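Local coordinates for protein cysteine desulfurase (Thermococcus onnurineus, PDB 5B89) that probably catalyses the pyridoxal 5'-phosphate-dependent transfer of sulfur from L-cysteine to a sulfur carrier, leaving L-alanine, at residues B[23-34]-B[395-403]; B[193-201]-B[221-229]. All coordinates share one frame; numbering follows the deposited sequence.

Interaction 1. Residues B[23-34]-B[395-403]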
ATOM      1  N   ILE B  23      21.086  19.792  17.118  1.00 18.65           N
ATOM      2  CA  ILE B  23      19.644  19.713  16.894  1.00 16.72           C
ATOM      3  C   ILE B  23      19.107  21.091  17.159  1.00 18.75           C
ATOM      4  O   ILE B  23      19.388  21.644  18.167  1.00 16.92           O
ATOM      5  CB  ILE B  23      19.012  18.815  17.967  1.00 17.19           C
ATOM      6  CG1 ILE B  23      19.508  17.405  17.834  1.00 22.00           C
ATOM      7  CG2 ILE B  23      17.493  18.899  17.980  1.00 17.64           C
ATOM      8  CD1 ILE B  23      19.355  16.842  16.475  1.00 22.94           C
ATOM      9  N   PRO B  24      18.282  21.741  16.257  1.00 15.29           N
ATOM     10  CA  PRO B  24      17.830  21.033  15.051  1.00 14.47           C
ATOM     11  C   PRO B  24      18.606  21.212  13.733  1.00 17.07           C
ATOM     12  O   PRO B  24      18.294  20.621  12.716  1.00 17.15           O
ATOM     13  CB  PRO B  24      16.454  21.645  14.863  1.00 14.05           C
ATOM     14  CG  PRO B  24      16.614  23.056  15.225  1.00 15.55           C
ATOM     15  CD  PRO B  24      17.548  23.089  16.334  1.00 15.07           C
ATOM     16  N   GLU B  25      19.606  22.059  13.775  1.00 17.82           N
ATOM     17  CA  GLU B  25      20.350  22.411  12.586  1.00 19.10           C
ATOM     18  C   GLU B  25      20.838  21.328  11.690  1.00 16.97           C
ATOM     19  O   GLU B  25      20.701  21.439  10.526  1.00 16.90           O
ATOM     20  CB  GLU B  25      21.529  23.319  12.976  1.00 22.92           C
ATOM     21  CG  GLU B  25      21.056  24.629  13.577  1.00 25.86           C
ATOM     22  CD  GLU B  25      20.957  24.627  15.107  1.00 31.88           C
ATOM     23  OE1 GLU B  25      20.859  25.737  15.665  1.00 42.20           O
ATOM     24  OE2 GLU B  25      20.990  23.596  15.707  1.00 22.70           O
ATOM     25  N   ASP B  26      21.422  20.290  12.240  1.00 16.91           N
ATOM     26  CA  ASP B  26      22.015  19.231  11.405  1.00 18.06           C
ATOM     27  C   ASP B  26      20.926  18.299  10.793  1.00 18.83           C
ATOM     28  O   ASP B  26      21.227  17.574   9.832  1.00 26.05           O
ATOM     29  CB  ASP B  26      23.000  18.367  12.181  1.00 20.41           C
ATOM     30  CG  ASP B  26      24.325  19.092  12.389  1.00 24.41           C
ATOM     31  OD1 ASP B  26      24.549  20.088  11.655  1.00 25.70           O
ATOM     32  OD2 ASP B  26      25.106  18.722  13.291  1.00 25.38           O
ATOM     33  N   VAL B  27      19.708  18.373  11.277  1.00 14.53           N
ATOM     34  CA  VAL B  27      18.579  17.686  10.630  1.00 15.08           C
ATOM     35  C   VAL B  27      18.043  18.541   9.485  1.00 13.97           C
ATOM     36  O   VAL B  27      17.743  18.065   8.357  1.00 15.08           O
ATOM     37  CB  VAL B  27      17.516  17.327  11.654  1.00 14.70           C
ATOM     38  CG1 VAL B  27      16.409  16.479  10.960  1.00 15.64           C
ATOM     39  CG2 VAL B  27      18.141  16.469  12.732  1.00 18.35           C
ATOM     40  N   ARG B  28      17.855  19.817   9.712  1.00 14.06           N
ATOM     41  CA  ARG B  28      17.306  20.783   8.786  1.00 13.30           C
ATOM     42  C   ARG B  28      18.155  20.840   7.530  1.00 13.15           C
ATOM     43  O   ARG B  28      17.579  21.059   6.442  1.00 14.25           O
ATOM     44  CB  ARG B  28      17.197  22.140   9.396  1.00 13.94           C
ATOM     45  CG  ARG B  28      16.192  22.237  10.560  1.00 13.46           C
ATOM     46  CD  ARG B  28      16.312  23.543  11.298  1.00 14.73           C
ATOM     47  NE  ARG B  28      15.875  24.679  10.520  1.00 14.01           N
ATOM     48  CZ  ARG B  28      14.649  25.085  10.368  1.00 14.59           C
ATOM     49  NH1 ARG B  28      13.588  24.458  10.871  1.00 14.18           N
ATOM     50  NH2 ARG B  28      14.339  26.158   9.621  1.00 17.43           N
ATOM     51  N   LYS B  29      19.435  20.619   7.630  1.00 14.91           N
ATOM     52  CA  LYS B  29      20.279  20.641   6.443  1.00 17.11           C
ATOM     53  C   LYS B  29      19.963  19.573   5.435  1.00 17.95           C
ATOM     54  O   LYS B  29      20.354  19.686   4.343  1.00 18.48           O
ATOM     55  CB  LYS B  29      21.735  20.447   6.799  1.00 22.67           C
ATOM     56  CG  LYS B  29      22.383  21.623   7.429  1.00 31.02           C
ATOM     57  CD  LYS B  29      23.734  21.190   7.955  1.00 36.36           C
ATOM     58  CE  LYS B  29      24.845  21.726   7.101  1.00 44.00           C
ATOM     59  NZ  LYS B  29      24.960  23.178   7.372  1.00 52.44           N
ATOM     60  N   ASP B  30      19.266  18.530   5.844  1.00 13.51           N
ATOM     61  CA  ASP B  30      18.886  17.461   4.957  1.00 14.36           C
ATOM     62  C   ASP B  30      17.450  17.577   4.414  1.00 13.62           C
ATOM     63  O   ASP B  30      17.035  16.725   3.698  1.00 14.44           O
ATOM     64  CB  ASP B  30      18.954  16.116   5.667  1.00 13.90           C
ATOM     65  CG  ASP B  30      20.366  15.687   5.999  1.00 18.26           C
ATOM     66  OD1 ASP B  30      21.267  16.081   5.318  1.00 20.89           O
ATOM     67  OD2 ASP B  30      20.546  14.986   6.965  1.00 18.53           O
ATOM     68  N   ILE B  31      16.747  18.629   4.773  1.00 11.26           N
ATOM     69  CA  ILE B  31      15.348  18.834   4.390  1.00 13.67           C
ATOM     70  C   ILE B  31      15.169  20.221   3.762  1.00 14.15           C
ATOM     71  O   ILE B  31      14.983  21.175   4.433  1.00 13.85           O
ATOM     72  CB  ILE B  31      14.426  18.690   5.617  1.00 14.75           C
ATOM     73  CG1 ILE B  31      14.679  17.339   6.302  1.00 14.39           C
ATOM     74  CG2 ILE B  31      12.980  18.765   5.197  1.00 12.75           C
ATOM     75  CD1 ILE B  31      14.076  17.205   7.676  1.00 14.80           C
ATOM     76  N   PRO B  32      15.219  20.275   2.446  1.00 13.41           N
ATOM     77  CA  PRO B  32      15.158  21.556   1.800  1.00 14.28           C
ATOM     78  C   PRO B  32      13.946  22.350   2.078  1.00 13.67           C
ATOM     79  O   PRO B  32      13.983  23.610   2.160  1.00 14.54           O
ATOM     80  CB  PRO B  32      15.113  21.186   0.275  1.00 18.34           C
ATOM     81  CG  PRO B  32      15.749  19.889   0.223  1.00 18.12           C
ATOM     82  CD  PRO B  32      15.571  19.187   1.531  1.00 14.91           C
ATOM     83  N   LEU B  33      12.763  21.744   2.270  1.00 12.16           N
ATOM     84  CA  LEU B  33      11.583  22.524   2.606  1.00 12.92           C
ATOM     85  C   LEU B  33      11.674  23.362   3.894  1.00 12.27           C
ATOM     86  O   LEU B  33      10.918  24.305   3.977  1.00 13.92           O
ATOM     87  CB  LEU B  33      10.325  21.637   2.628  1.00 14.04           C
ATOM     88  CG  LEU B  33       9.773  21.409   1.238  1.00 13.81           C
ATOM     89  CD1 LEU B  33       8.801  20.153   1.239  1.00 14.46           C
ATOM     90  CD2 LEU B  33       8.999  22.637   0.759  1.00 14.51           C
ATOM     91  N   THR B  34      12.546  23.002   4.819  1.00 13.10           N
ATOM     92  CA  THR B  34      12.679  23.852   6.041  1.00 13.68           C
ATOM     93  C   THR B  34      13.242  25.196   5.727  1.00 16.31           C
ATOM     94  O   THR B  34      13.048  26.110   6.539  1.00 17.87           O
ATOM     95  CB  THR B  34      13.542  23.173   7.092  1.00 14.10           C
ATOM     96  OG1 THR B  34      14.904  22.919   6.657  1.00 15.71           O
ATOM     97  CG2 THR B  34      12.908  21.782   7.543  1.00 15.22           C
ATOM     98  N   HIS B 395       8.320  18.117  14.834  1.00  9.65           N
ATOM     99  CA  HIS B 395       9.330  17.099  14.742  1.00  9.77           C
ATOM    100  C   HIS B 395      10.672  17.743  15.171  1.00  9.74           C
ATOM    101  O   HIS B 395      10.744  18.880  15.407  1.00 10.74           O
ATOM    102  CB  HIS B 395       9.427  16.342  13.400  1.00 10.40           C
ATOM    103  CG  HIS B 395       9.846  14.919  13.570  1.00 11.10           C
ATOM    104  ND1 HIS B 395       9.394  13.871  12.797  1.00 13.32           N
ATOM    105  CD2 HIS B 395      10.678  14.383  14.472  1.00  8.33           C
ATOM    106  CE1 HIS B 395       9.913  12.748  13.258  1.00  8.32           C
ATOM    107  NE2 HIS B 395      10.674  13.040  14.282  1.00 13.52           N
ATOM    108  N   VAL B 396      11.688  16.917  15.242  1.00 10.70           N
ATOM    109  CA  VAL B 396      13.020  17.293  15.689  1.00 11.49           C
ATOM    110  C   VAL B 396      13.685  18.393  14.893  1.00 13.26           C
ATOM    111  O   VAL B 396      14.534  19.052  15.389  1.00 13.46           O
ATOM    112  CB  VAL B 396      13.925  16.042  15.856  1.00 11.91           C
ATOM    113  CG1 VAL B 396      14.300  15.445  14.523  1.00 11.86           C
ATOM    114  CG2 VAL B 396      15.164  16.351  16.691  1.00 12.94           C
ATOM    115  N   TYR B 397      13.266  18.552  13.659  1.00 11.72           N
ATOM    116  CA  TYR B 397      13.784  19.584  12.771  1.00 12.09           C
ATOM    117  C   TYR B 397      13.154  20.956  12.955  1.00 12.95           C
ATOM    118  O   TYR B 397      13.618  21.872  12.441  1.00 13.73           O
ATOM    119  CB  TYR B 397      13.729  19.158  11.282  1.00 12.81           C
ATOM    120  CG  TYR B 397      12.440  18.522  10.837  1.00 12.96           C
ATOM    121  CD1 TYR B 397      11.317  19.243  10.649  1.00 15.28           C
ATOM    122  CD2 TYR B 397      12.391  17.187  10.615  1.00 13.87           C
ATOM    123  CE1 TYR B 397      10.158  18.644  10.244  1.00 14.23           C
ATOM    124  CE2 TYR B 397      11.244  16.569  10.227  1.00 14.46           C
ATOM    125  CZ  TYR B 397      10.148  17.302  10.048  1.00 13.52           C
ATOM    126  OH  TYR B 397       9.026  16.620   9.682  1.00 16.51           O
ATOM    127  N   ASN B 398      12.072  21.048  13.676  1.00 11.73           N
ATOM    128  CA  ASN B 398      11.461  22.287  14.046  1.00 10.29           C
ATOM    129  C   ASN B 398      12.265  22.966  15.171  1.00 10.81           C
ATOM    130  O   ASN B 398      12.950  22.372  15.904  1.00 12.72           O
ATOM    131  CB  ASN B 398       9.994  22.175  14.407  1.00 11.22           C
ATOM    132  CG  ASN B 398       9.134  21.731  13.283  1.00 12.64           C
ATOM    133  OD1 ASN B 398       8.437  20.692  13.433  1.00 13.42           O
ATOM    134  ND2 ASN B 398       9.135  22.457  12.149  1.00 11.15           N
ATOM    135  N   SER B 399      12.296  24.306  15.080  1.00 13.26           N
ATOM    136  CA  SER B 399      13.159  25.134  15.962  1.00 12.77           C
ATOM    137  C   SER B 399      12.345  26.120  16.819  1.00 12.09           C
ATOM    138  O   SER B 399      11.252  26.552  16.529  1.00 13.25           O
ATOM    139  CB  SER B 399      14.117  25.986  15.047  1.00 15.10           C
ATOM    140  OG  SER B 399      13.429  27.005  14.414  1.00 15.10           O
ATOM    141  N   LEU B 400      13.056  26.492  17.944  1.00 12.96           N
ATOM    142  CA  LEU B 400      12.435  27.543  18.783  1.00 13.41           C
ATOM    143  C   LEU B 400      12.228  28.925  18.054  1.00 14.15           C
ATOM    144  O   LEU B 400      11.317  29.616  18.257  1.00 14.80           O
ATOM    145  CB  LEU B 400      13.213  27.729  20.069  1.00 15.18           C
ATOM    146  CG  LEU B 400      12.955  26.640  21.154  1.00 17.16           C
ATOM    147  CD1 LEU B 400      14.042  26.660  22.233  1.00 21.19           C
ATOM    148  CD2 LEU B 400      11.546  26.817  21.669  1.00 17.58           C
ATOM    149  N   GLU B 401      13.140  29.189  17.120  1.00 13.97           N
ATOM    150  CA  GLU B 401      13.035  30.358  16.214  1.00 16.32           C
ATOM    151  C   GLU B 401      11.739  30.384  15.442  1.00 14.23           C
ATOM    152  O   GLU B 401      11.042  31.369  15.299  1.00 16.17           O
ATOM    153  CB  GLU B 401      14.260  30.470  15.314  1.00 17.37           C
ATOM    154  CG  GLU B 401      15.540  30.873  16.036  1.00 22.74           C
ATOM    155  CD  GLU B 401      16.358  29.686  16.571  1.00 28.73           C
ATOM    156  OE1 GLU B 401      17.549  29.932  16.969  1.00 32.22           O
ATOM    157  OE2 GLU B 401      15.897  28.498  16.667  1.00 22.41           O
ATOM    158  N   GLU B 402      11.384  29.157  14.920  1.00 14.12           N
ATOM    159  CA  GLU B 402      10.140  29.014  14.286  1.00 14.48           C
ATOM    160  C   GLU B 402       8.898  29.234  15.172  1.00 12.53           C
ATOM    161  O   GLU B 402       7.943  29.786  14.758  1.00 13.76           O
ATOM    162  CB  GLU B 402      10.023  27.592  13.614  1.00 14.48           C
ATOM    163  CG  GLU B 402      10.952  27.348  12.426  1.00 14.32           C
ATOM    164  CD  GLU B 402      10.817  25.929  11.841  1.00 17.69           C
ATOM    165  OE1 GLU B 402      10.594  24.975  12.632  1.00 15.37           O
ATOM    166  OE2 GLU B 402      11.041  25.721  10.608  1.00 16.94           O
ATOM    167  N   VAL B 403       8.986  28.713  16.419  1.00 14.52           N
ATOM    168  CA  VAL B 403       7.929  28.911  17.324  1.00 14.70           C
ATOM    169  C   VAL B 403       7.777  30.415  17.628  1.00 13.17           C
ATOM    170  O   VAL B 403       6.689  30.883  17.670  1.00 15.67           O
ATOM    171  CB  VAL B 403       8.197  28.080  18.618  1.00 13.97           C
ATOM    172  CG1 VAL B 403       7.254  28.459  19.759  1.00 16.13           C
ATOM    173  CG2 VAL B 403       8.028  26.554  18.293  1.00 14.50           C
TER
HETATM  174  O   HOH W   1      11.759  27.444   8.775  1.00 22.04           O

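Interaction 2. Residues B[193-201]-B[221-229]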
ATOM      1  N   VAL B 193       0.067   3.798  28.164  1.00 13.69           N
ATOM      2  CA  VAL B 193      -0.054   2.545  27.458  1.00 14.57           C
ATOM      3  C   VAL B 193       0.561   1.323  28.168  1.00 14.29           C
ATOM      4  O   VAL B 193       0.011   0.265  28.095  1.00 14.93           O
ATOM      5  CB  VAL B 193       0.412   2.663  26.001  1.00 15.14           C
ATOM      6  CG1 VAL B 193       0.302   1.337  25.309  1.00 20.16           C
ATOM      7  CG2 VAL B 193      -0.443   3.641  25.250  1.00 17.69           C
ATOM      8  N   GLU B 194       1.659   1.511  28.828  1.00 13.97           N
ATOM      9  CA  GLU B 194       2.247   0.401  29.519  1.00 15.10           C
ATOM     10  C   GLU B 194       1.306  -0.108  30.593  1.00 15.71           C
ATOM     11  O   GLU B 194       1.122  -1.262  30.734  1.00 15.36           O
ATOM     12  CB  GLU B 194       3.581   0.791  30.106  1.00 18.07           C
ATOM     13  CG  GLU B 194       4.604   1.222  29.082  1.00 23.60           C
ATOM     14  CD  GLU B 194       5.821   1.775  29.763  1.00 34.25           C
ATOM     15  OE1 GLU B 194       6.220   2.876  29.407  1.00 37.06           O
ATOM     16  OE2 GLU B 194       6.306   1.110  30.697  1.00 44.00           O
ATOM     17  N   GLU B 195       0.689   0.806  31.307  1.00 14.99           N
ATOM     18  CA  GLU B 195      -0.241   0.419  32.353  1.00 17.04           C
ATOM     19  C   GLU B 195      -1.504  -0.203  31.811  1.00 15.93           C
ATOM     20  O   GLU B 195      -1.954  -1.152  32.346  1.00 16.53           O
ATOM     21  CB  GLU B 195      -0.569   1.594  33.247  1.00 19.79           C
ATOM     22  CG  GLU B 195      -1.387   1.214  34.471  1.00 27.23           C
ATOM     23  CD  GLU B 195      -0.720   0.154  35.373  1.00 32.98           C
ATOM     24  OE1 GLU B 195       0.490   0.140  35.542  1.00 38.20           O
ATOM     25  OE2 GLU B 195      -1.457  -0.680  35.885  1.00 38.07           O
ATOM     26  N   LEU B 196      -2.037   0.352  30.734  1.00 13.70           N
ATOM     27  CA  LEU B 196      -3.216  -0.202  30.109  1.00 12.93           C
ATOM     28  C   LEU B 196      -2.863  -1.638  29.606  1.00 14.31           C
ATOM     29  O   LEU B 196      -3.717  -2.548  29.704  1.00 13.73           O
ATOM     30  CB  LEU B 196      -3.683   0.690  28.926  1.00 14.31           C
ATOM     31  CG  LEU B 196      -4.196   2.065  29.404  1.00 13.86           C
ATOM     32  CD1 LEU B 196      -4.312   2.981  28.210  1.00 16.89           C
ATOM     33  CD2 LEU B 196      -5.574   1.877  29.960  1.00 16.97           C
ATOM     34  N   GLY B 197      -1.692  -1.826  29.021  1.00 14.53           N
ATOM     35  CA  GLY B 197      -1.269  -3.129  28.548  1.00 13.06           C
ATOM     36  C   GLY B 197      -1.114  -4.118  29.675  1.00 13.89           C
ATOM     37  O   GLY B 197      -1.403  -5.293  29.483  1.00 14.92           O
ATOM     38  N   LYS B 198      -0.579  -3.677  30.758  1.00 12.26           N
ATOM     39  CA  LYS B 198      -0.477  -4.527  31.989  1.00 14.57           C
ATOM     40  C   LYS B 198      -1.845  -4.946  32.407  1.00 15.07           C
ATOM     41  O   LYS B 198      -2.080  -6.164  32.673  1.00 15.74           O
ATOM     42  CB  LYS B 198       0.279  -3.864  33.110  1.00 15.52           C
ATOM     43  CG  LYS B 198       0.250  -4.661  34.426  1.00 20.50           C
ATOM     44  CD  LYS B 198       0.913  -3.877  35.547  1.00 24.51           C
ATOM     45  CE  LYS B 198       0.485  -4.402  36.993  1.00 25.40           C
ATOM     46  NZ  LYS B 198       0.727  -5.852  37.080  1.00 28.86           N
ATOM     47  N   ILE B 199      -2.808  -4.083  32.509  1.00 13.39           N
ATOM     48  CA  ILE B 199      -4.166  -4.409  32.777  1.00 14.04           C
ATOM     49  C   ILE B 199      -4.756  -5.421  31.841  1.00 15.38           C
ATOM     50  O   ILE B 199      -5.360  -6.443  32.238  1.00 16.45           O
ATOM     51  CB  ILE B 199      -5.093  -3.183  32.916  1.00 16.93           C
ATOM     52  CG1 ILE B 199      -4.580  -2.215  34.021  1.00 17.95           C
ATOM     53  CG2 ILE B 199      -6.489  -3.610  33.190  1.00 19.47           C
ATOM     54  CD1 ILE B 199      -5.183  -0.831  33.975  1.00 18.20           C
ATOM     55  N   ALA B 200      -4.564  -5.190  30.539  1.00 16.05           N
ATOM     56  CA  ALA B 200      -5.115  -6.117  29.552  1.00 13.49           C
ATOM     57  C   ALA B 200      -4.411  -7.460  29.688  1.00 12.98           C
ATOM     58  O   ALA B 200      -5.168  -8.483  29.574  1.00 15.69           O
ATOM     59  CB  ALA B 200      -4.888  -5.537  28.091  1.00 13.73           C
ATOM     60  N   LYS B 201      -3.130  -7.533  29.891  1.00 13.65           N
ATOM     61  CA  LYS B 201      -2.410  -8.824  30.022  1.00 13.80           C
ATOM     62  C   LYS B 201      -2.972  -9.550  31.305  1.00 15.67           C
ATOM     63  O   LYS B 201      -3.277 -10.772  31.269  1.00 16.85           O
ATOM     64  CB  LYS B 201      -0.969  -8.593  30.206  1.00 19.13           C
ATOM     65  CG  LYS B 201      -0.113  -9.796  30.601  1.00 24.68           C
ATOM     66  CD  LYS B 201       1.343  -9.392  30.770  1.00 28.16           C
ATOM     67  CE  LYS B 201       2.200 -10.636  30.832  1.00 29.04           C
ATOM     68  NZ  LYS B 201       3.618 -10.233  31.015  1.00 37.03           N
ATOM     69  N   ASN B 221       7.989   0.221  22.046  1.00 12.07           N
ATOM     70  CA  ASN B 221       8.616  -1.064  22.214  1.00 12.27           C
ATOM     71  C   ASN B 221       7.512  -2.050  22.572  1.00 12.47           C
ATOM     72  O   ASN B 221       6.789  -1.864  23.586  1.00 12.42           O
ATOM     73  CB  ASN B 221       9.618  -1.013  23.345  1.00 13.74           C
ATOM     74  CG  ASN B 221      10.311  -2.322  23.566  1.00 16.97           C
ATOM     75  OD1 ASN B 221       9.724  -3.226  24.060  1.00 18.17           O
ATOM     76  ND2 ASN B 221      11.507  -2.478  23.007  1.00 20.93           N
ATOM     77  N   VAL B 222       7.335  -3.098  21.785  1.00 12.42           N
ATOM     78  CA  VAL B 222       6.243  -3.980  21.931  1.00 12.62           C
ATOM     79  C   VAL B 222       6.210  -4.739  23.295  1.00 14.90           C
ATOM     80  O   VAL B 222       5.139  -5.092  23.785  1.00 14.45           O
ATOM     81  CB  VAL B 222       6.042  -4.957  20.767  1.00 13.33           C
ATOM     82  CG1 VAL B 222       5.717  -4.169  19.465  1.00 12.88           C
ATOM     83  CG2 VAL B 222       7.226  -5.875  20.621  1.00 13.96           C
ATOM     84  N   LYS B 223       7.384  -5.082  23.749  1.00 14.10           N
ATOM     85  CA  LYS B 223       7.537  -5.795  25.090  1.00 17.36           C
ATOM     86  C   LYS B 223       7.102  -4.860  26.260  1.00 16.26           C
ATOM     87  O   LYS B 223       6.214  -5.251  27.083  1.00 17.91           O
ATOM     88  CB  LYS B 223       8.982  -6.222  25.261  1.00 20.32           C
ATOM     89  CG  LYS B 223       9.536  -7.154  24.148  1.00 29.13           C
ATOM     90  CD  LYS B 223      11.057  -7.493  24.156  1.00 35.59           C
ATOM     91  CE  LYS B 223      11.901  -6.816  23.025  1.00 31.62           C
ATOM     92  NZ  LYS B 223      12.840  -5.687  23.474  1.00 38.80           N
ATOM     93  N   LYS B 224       7.589  -3.640  26.256  1.00 14.35           N
ATOM     94  CA  LYS B 224       7.298  -2.657  27.267  1.00 15.08           C
ATOM     95  C   LYS B 224       5.851  -2.302  27.267  1.00 15.92           C
ATOM     96  O   LYS B 224       5.254  -2.094  28.312  1.00 19.33           O
ATOM     97  CB  LYS B 224       8.101  -1.403  27.142  1.00 17.84           C
ATOM     98  CG  LYS B 224       9.551  -1.647  27.292  1.00 23.45           C
ATOM     99  CD  LYS B 224      10.343  -0.394  27.422  1.00 28.90           C
ATOM    100  CE  LYS B 224      11.811  -0.822  27.416  1.00 32.54           C
ATOM    101  NZ  LYS B 224      12.602   0.427  27.537  1.00 35.41           N
ATOM    102  N   LEU B 225       5.201  -2.261  26.092  1.00 12.95           N
ATOM    103  CA  LEU B 225       3.829  -1.884  25.976  1.00 13.51           C
ATOM    104  C   LEU B 225       2.855  -3.051  26.166  1.00 13.08           C
ATOM    105  O   LEU B 225       1.650  -2.879  26.137  1.00 14.90           O
ATOM    106  CB  LEU B 225       3.603  -1.265  24.591  1.00 14.77           C
ATOM    107  CG  LEU B 225       4.300   0.062  24.366  1.00 16.18           C
ATOM    108  CD1 LEU B 225       3.976   0.515  22.923  1.00 18.82           C
ATOM    109  CD2 LEU B 225       4.056   1.192  25.407  1.00 22.46           C
ATOM    110  N   HIS B 226       3.418  -4.264  26.247  1.00 13.77           N
ATOM    111  CA  HIS B 226       2.593  -5.472  26.304  1.00 14.27           C
ATOM    112  C   HIS B 226       1.648  -5.658  25.166  1.00 13.59           C
ATOM    113  O   HIS B 226       0.579  -6.191  25.214  1.00 13.73           O
ATOM    114  CB  HIS B 226       1.784  -5.595  27.623  1.00 16.01           C
ATOM    115  CG  HIS B 226       2.593  -5.353  28.860  1.00 17.08           C
ATOM    116  ND1 HIS B 226       2.648  -4.161  29.576  1.00 21.84           N
ATOM    117  CD2 HIS B 226       3.511  -6.177  29.404  1.00 19.87           C
ATOM    118  CE1 HIS B 226       3.521  -4.317  30.572  1.00 21.06           C
ATOM    119  NE2 HIS B 226       4.047  -5.529  30.491  1.00 26.24           N
ATOM    120  N   ALA B 227       2.121  -5.203  23.982  1.00 11.91           N
ATOM    121  CA  ALA B 227       1.317  -5.288  22.772  1.00 11.56           C
ATOM    122  C   ALA B 227       1.205  -6.713  22.183  1.00 10.32           C
ATOM    123  O   ALA B 227       2.166  -7.404  22.097  1.00 12.31           O
ATOM    124  CB  ALA B 227       1.924  -4.329  21.683  1.00 13.02           C
ATOM    125  N   ASP B 228      -0.009  -7.032  21.789  1.00 11.87           N
ATOM    126  CA  ASP B 228      -0.281  -8.195  20.965  1.00 11.35           C
ATOM    127  C   ASP B 228      -0.315  -7.821  19.451  1.00 12.38           C
ATOM    128  O   ASP B 228       0.126  -8.612  18.615  1.00 13.05           O
ATOM    129  CB  ASP B 228      -1.578  -8.844  21.351  1.00 12.04           C
ATOM    130  CG  ASP B 228      -1.501  -9.413  22.829  1.00 13.03           C
ATOM    131  OD1 ASP B 228      -0.509 -10.056  23.155  1.00 15.03           O
ATOM    132  OD2 ASP B 228      -2.491  -9.107  23.511  1.00 14.93           O
ATOM    133  N   PHE B 229      -0.849  -6.643  19.158  1.00 11.08           N
ATOM    134  CA  PHE B 229      -0.837  -6.077  17.784  1.00 10.67           C
ATOM    135  C   PHE B 229      -0.468  -4.664  17.964  1.00 11.27           C
ATOM    136  O   PHE B 229      -0.879  -3.974  18.913  1.00 11.12           O
ATOM    137  CB  PHE B 229      -2.179  -6.218  17.139  1.00 11.64           C
ATOM    138  CG  PHE B 229      -2.607  -7.641  16.946  1.00 10.70           C
ATOM    139  CD1 PHE B 229      -3.212  -8.318  17.948  1.00 11.07           C
ATOM    140  CD2 PHE B 229      -2.446  -8.271  15.726  1.00 11.75           C
ATOM    141  CE1 PHE B 229      -3.597  -9.643  17.747  1.00 13.48           C
ATOM    142  CE2 PHE B 229      -2.788  -9.609  15.525  1.00 11.72           C
ATOM    143  CZ  PHE B 229      -3.378 -10.260  16.523  1.00 12.32           C
TER
HETATM  144  O   HOH W   2       6.271  -1.844  30.838  1.00 30.31           O
HETATM  145  O   HOH W   3      -1.372  -6.663  27.104  1.00 18.69           O

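Interaction 1. Residues B[23-34]-B[395-403]
R28 and E402 approach from opposite directions and form a salt bridge. R28 NH1 donates to E402 OE2 at 2.9 Å, nearly straight and in the guanidinium plane. The carboxylate stands almost upright to that plane, at 83°, and NH1 meets OE2 from above the carboxylate plane. NH1 also gives an almost straight bond to Y397 O, at 3.0 Å. The R28 chain bends about its CG-CD bond (chi3 69°), which brings NH1 to both Y397 O and E402 OE2. T34 CB lies over one guanidinium face, and water 1 sits at its edge.

E402 is itself fixed by N398 ND2 and S399 N, which reach OE1 from opposite faces of the carboxylate. The Y397 side chain crosses V27 and I31 at about a right angle. V27 CG1 comes at the ring edge, while I31 CD1 approaches CD2 obliquely at 3.4 Å. Y397 OH bonds outside the contact, to N42 and L47. P24, which follows a cis peptide bond, rests its CB 3.3 Å from V396 O.

S399 OG accepts from E402 N at 3.0 Å. With S399 N donating to E402 OE1, this is a capping box, here starting helix 400-415 beside the N-terminal helix 25-28.

Interaction 2. Residues B[193-201]-B[221-229]
H226 lies against helix 193-203, in the connection between strands 206-210 and 229-233 of the seven-stranded mixed sheet. These neighbouring parallel strands belong to the large domain of the class-V aminotransferase fold. The H226 side chain starts at CB, which sits 3.7 Å from G197 O. The helix can come this close because G197 has no side chain: a CB there would run into L225 O. CG is 4.0 Å from both G197 C and G197 O. With chi1 at -48°, CG is anti to the carbonyl carbon, and the ring runs along the helix surface. ND1 gives a weak, bent bond to E194 O at 3.5 Å, with the acceptor near the ring plane. That oxygen already accepts from K198 N within the helix. CE1 reaches K198 CB, and CD2, across the ring from ND1, meets K201 CD at 4.1 Å. K223 O lies above one ring face, toward its rim. Replacing H226 by an alanine is likely to cost E194 O its weak second donor and open a gap beside K198 and K201.

At the start of the helix, L225 CD2 packs on V193 CG1 at 3.8 Å and on E194 CG. Just ahead of the K223-H226 turn, N221 OD1 accepts from K224 N in an Asx motif. The charged ends of K224 and K198 turn away, to E219 and D202. Two waters bridge the segments. Water 3 lies between G197 O and H226 O, and water 2 donates to E194 OE2 at 3.0 Å and to K224 O at 2.7 Å.

Interactions 1 and 2 do not touch. Their centres are 33 Å apart and their nearest atoms about 15 Å. Along the chain, interaction 2 falls between the two segments of interaction 1, which brings the N-terminal region to the start of the C-terminal helix. Interaction 2 is local and joins a helix to a loop. Neither contact is part of the cofactor pocket; both stand more than 10 Å from the cofactor. The Y397 side chain is about 14 Å from the bound pyridoxal-5'-phosphate and about 13 Å from the bound alanine. The V193 side chain is about 11 Å from the cofactor. The side chain of cofactor-binding Q213 is about 10 Å from that of Y397.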